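Local coordinates for chloromuconate cycloisomerase (Rhodococcus opacus, PDB 4M0X), which is a manganese-binding member of the enolase superfamily, pairing an N-terminal capping domain with a TIM-barrel domain that holds the metal ion, at residues T300-S304 with L326-G330; P122-L127 with Q312-T316. Residues are numbered along the deposited sequence.

Overall arrangement
From the N terminus, the chain first builds the antiparallel sheet and helices of the N-terminal region, reaching 122-127 after helix 101-118. It then traces most of the barrel before strand 294-297 leads into 300-304. Helix 304-316 follows, and 312-316 within it closes contact 2 against 122-127, some 185 residues back. After strand 323-324, segment 326-330 returns to 300-304 and closes the much shorter loop of contact 1. The two closures therefore cross rather than nest, and both involve helix 304-316: contact 1 at its start, contact 2 at its end. Their centres lie about 18 Å apart, yet they touch where Leu326 CD1 packs 3.5 Å from Tyr314 CE2.

Contact 1: T300-S304 with L326-G330; sequences TPESS and LFGPG
Segments 300-304 and 326-330 follow neighbouring parallel strands, 294-297 and 323-324, of the enolase-superfamily barrel. Helix 304-316 links the strands in a beta-alpha-beta crossover, and the contact joins the loops beyond their C-terminal ends. A cis peptide precedes Pro301, Glu302 is extended (phi/psi -154/169), and Ser303 is the N-cap of the helix. Opposite, Phe327 to Gly330 have helical torsions without the regular bonds. The backbones run in the same direction here, with CA-CA distances of 5.3 Å for Pro301-Gly328 and 5.0 Å for Ser303-Pro329.

Van der Waals packing makes the interface, burying 251 Å². Pro301 CB lies 4.2 Å from Gly328 CA; a CB on Gly328 would clash with it. The ring of Pro329 fits along the other chain: its CD is 3.2 Å from Glu302 O, its CG 3.5 Å from Ser303 O and its CB 3.4 Å from Ser304 OG. Glu302 (chi1 p, chi2 m) brings OE1 to 3.4 Å from Leu326 CD2 and 3.5 Å from Pro329 CD.

The hydrogen bonds of 300-304 lie within it or lead to other parts of the chain. Glu302 OE2 accepts Thr300 N (3.0 Å, 168°), bridging the cis-proline turn. Ser303 OG (chi1 p) bonds to Val305 N and Glu49, while Ser304 OG bonds to Leu341 N.

The Pro301 side chain lies about 9 Å from the manganese ion, whose site comprises Asp196, Glu222 and Asp247. Polar groups thus tie 300-304 to itself, the helix start, Glu49 and Leu341, whereas its union with 326-330 rests on close fit around Gly328 and Pro329.

Contact 2: P122-L127 with Q312-T316; sequences PVSDLL and QLYGT
The short, weakly bonded helix 123-126 packs against the last turn of helix 304-316, which joins the last two parallel strands of the TIM barrel, so the contact brings the end of the N-terminal family region onto the barrel's outer helical layer. Pro122 is extended (phi/psi -69/141), Asp125 N bonds to Pro122 O at 2.8 Å, and 312-316 is regular helix. CA atoms approach closest at Ser124-Gln312, 5.3 Å.

Gln312 (chi1 m, chi2 t) reaches to the start of the short helix, where OE1 accepts Ser124 N at 2.8 Å and 175°; Pro122 CB packs 3.8 Å from the same oxygen. One turn on, Thr316 CG2 lies 3.8 Å from Ser124 CB. Leu127 adds an apolar patch, CD2 to Leu313 CD1 4.1 Å, and Leu313 continues onto helix 278-291. On the short helix, Leu126 meets Leu126 of a second subunit. Thr316, with chi1 p, turns OG1 back to Leu313 O at 2.9 Å and sets it 3.4 Å from Leu127 CD2.

Contact 1: T300-S304 with L326-G330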
# COMPACT_ATOMS: atom_id res chain seq x y z
N THR A 300 -25.12 24.78 11.37
CA THR A 300 -25.65 24.65 10.02
C THR A 300 -25.76 26.00 9.26
O THR A 300 -25.43 26.08 8.08
CB THR A 300 -26.94 23.80 9.99
OG1 THR A 300 -26.63 22.46 10.36
CG2 THR A 300 -27.53 23.78 8.61
N PRO A 301 -26.18 27.08 9.92
CA PRO A 301 -26.61 27.23 11.30
C PRO A 301 -28.07 26.83 11.42
O PRO A 301 -28.65 26.30 10.49
CB PRO A 301 -26.42 28.74 11.57
CG PRO A 301 -25.95 29.34 10.28
CD PRO A 301 -26.32 28.35 9.20
N GLU A 302 -28.65 27.11 12.58
CA GLU A 302 -30.00 26.67 12.89
C GLU A 302 -30.58 27.64 13.91
O GLU A 302 -29.86 28.50 14.47
CB GLU A 302 -29.96 25.22 13.41
CG GLU A 302 -29.07 24.94 14.63
CD GLU A 302 -27.67 25.52 14.51
OE1 GLU A 302 -27.42 26.60 15.11
OE2 GLU A 302 -26.82 24.92 13.79
N SER A 303 -31.88 27.53 14.14
CA SER A 303 -32.54 28.35 15.11
C SER A 303 -32.30 27.72 16.48
O SER A 303 -31.50 26.78 16.60
CB SER A 303 -34.01 28.34 14.82
OG SER A 303 -34.49 27.04 15.11
N SER A 304 -33.01 28.19 17.50
CA SER A 304 -32.89 27.59 18.82
C SER A 304 -33.49 26.20 18.94
O SER A 304 -33.10 25.45 19.84
CB SER A 304 -33.42 28.51 19.89
OG SER A 304 -32.48 29.56 20.08
N LEU A 326 -21.93 27.20 17.95
CA LEU A 326 -23.38 27.35 18.01
C LEU A 326 -23.82 28.76 18.32
O LEU A 326 -24.57 28.96 19.27
CB LEU A 326 -24.00 26.39 19.01
CG LEU A 326 -24.35 25.02 18.48
CD1 LEU A 326 -24.86 24.15 19.61
CD2 LEU A 326 -25.40 25.13 17.39
N PHE A 327 -23.38 29.72 17.50
CA PHE A 327 -23.65 31.15 17.69
C PHE A 327 -24.92 31.53 16.92
O PHE A 327 -25.50 32.58 17.15
CB PHE A 327 -22.50 31.97 17.11
CG PHE A 327 -22.36 31.79 15.63
CD1 PHE A 327 -23.13 32.53 14.75
CD2 PHE A 327 -21.52 30.82 15.12
CE1 PHE A 327 -23.06 32.33 13.38
CE2 PHE A 327 -21.43 30.62 13.75
CZ PHE A 327 -22.21 31.37 12.88
N GLY A 328 -25.32 30.68 15.99
CA GLY A 328 -26.42 30.99 15.07
C GLY A 328 -27.63 31.64 15.71
O GLY A 328 -27.96 32.78 15.38
N PRO A 329 -28.33 30.91 16.60
CA PRO A 329 -29.44 31.52 17.36
C PRO A 329 -29.16 32.95 17.91
O PRO A 329 -29.97 33.82 17.73
CB PRO A 329 -29.66 30.52 18.49
CG PRO A 329 -29.31 29.22 17.86
CD PRO A 329 -28.11 29.51 17.01
N GLY A 330 -28.01 33.19 18.53
CA GLY A 330 -27.64 34.55 18.98
C GLY A 330 -27.90 35.67 17.97
O GLY A 330 -28.30 36.77 18.36

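Contact 2: P122-L127 with Q312-T316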
# COMPACT_ATOMS: atom_id res chain seq x y z
N PRO A 122 -34.11 15.92 30.10
CA PRO A 122 -33.38 16.39 28.92
C PRO A 122 -32.84 15.23 28.06
O PRO A 122 -32.39 14.22 28.61
CB PRO A 122 -32.25 17.23 29.51
CG PRO A 122 -32.07 16.74 30.89
CD PRO A 122 -33.44 16.29 31.35
N VAL A 123 -32.89 15.35 26.74
CA VAL A 123 -32.43 14.26 25.89
C VAL A 123 -31.02 13.84 26.33
O VAL A 123 -30.76 12.65 26.46
CB VAL A 123 -32.45 14.61 24.39
CG1 VAL A 123 -31.87 13.46 23.58
CG2 VAL A 123 -33.88 14.92 23.92
N SER A 124 -30.16 14.83 26.59
CA SER A 124 -28.82 14.58 27.14
C SER A 124 -28.72 13.49 28.21
O SER A 124 -27.70 12.83 28.28
CB SER A 124 -28.17 15.87 27.64
OG SER A 124 -28.97 16.52 28.60
N ASP A 125 -29.75 13.30 29.02
CA ASP A 125 -29.85 12.10 29.89
C ASP A 125 -29.94 10.82 29.10
O ASP A 125 -29.14 9.92 29.30
CB ASP A 125 -31.06 12.14 30.81
CG ASP A 125 -30.90 13.09 31.95
OD1 ASP A 125 -29.95 13.92 31.93
OD2 ASP A 125 -31.74 13.02 32.87
N LEU A 126 -30.91 10.73 28.20
CA LEU A 126 -31.07 9.52 27.42
C LEU A 126 -29.74 9.12 26.82
O LEU A 126 -29.48 7.92 26.65
CB LEU A 126 -32.15 9.69 26.34
CG LEU A 126 -33.46 10.28 26.90
CD1 LEU A 126 -34.58 10.28 25.88
CD2 LEU A 126 -33.95 9.59 28.17
N LEU A 127 -28.87 10.10 26.57
CA LEU A 127 -27.57 9.85 25.95
C LEU A 127 -26.44 9.39 26.89
O LEU A 127 -25.37 9.00 26.44
CB LEU A 127 -27.12 11.09 25.18
CG LEU A 127 -27.36 11.04 23.66
CD1 LEU A 127 -28.84 10.95 23.31
CD2 LEU A 127 -26.71 12.22 22.96
N GLN A 312 -27.17 20.00 23.53
CA GLN A 312 -27.18 18.85 24.42
C GLN A 312 -26.25 17.75 23.89
O GLN A 312 -25.41 17.24 24.64
CB GLN A 312 -28.60 18.34 24.66
CG GLN A 312 -29.30 19.10 25.77
CD GLN A 312 -30.73 18.65 25.99
OE1 GLN A 312 -31.04 17.45 25.93
NE2 GLN A 312 -31.61 19.60 26.26
N LEU A 313 -26.39 17.40 22.62
CA LEU A 313 -25.46 16.47 21.98
C LEU A 313 -24.02 16.80 22.34
O LEU A 313 -23.30 15.98 22.95
CB LEU A 313 -25.63 16.50 20.46
CG LEU A 313 -24.60 15.70 19.67
CD1 LEU A 313 -24.70 14.21 20.00
CD2 LEU A 313 -24.78 15.92 18.18
N TYR A 314 -23.62 18.03 21.99
CA TYR A 314 -22.25 18.50 22.16
C TYR A 314 -21.83 18.43 23.63
O TYR A 314 -20.69 18.12 23.93
CB TYR A 314 -22.08 19.91 21.61
CG TYR A 314 -22.51 20.12 20.16
CD1 TYR A 314 -22.81 19.03 19.33
CD2 TYR A 314 -22.56 21.40 19.59
CE1 TYR A 314 -23.19 19.21 18.01
CE2 TYR A 314 -22.94 21.59 18.25
CZ TYR A 314 -23.25 20.48 17.47
OH TYR A 314 -23.63 20.61 16.15
N GLY A 315 -22.76 18.69 24.54
CA GLY A 315 -22.49 18.49 25.95
C GLY A 315 -22.35 17.02 26.39
O GLY A 315 -21.72 16.74 27.43
N THR A 316 -22.94 16.07 25.65
CA THR A 316 -22.73 14.68 26.01
C THR A 316 -21.41 14.19 25.47
O THR A 316 -20.88 13.21 25.93
CB THR A 316 -23.86 13.70 25.56
OG1 THR A 316 -23.77 13.42 24.16
CG2 THR A 316 -25.26 14.21 25.89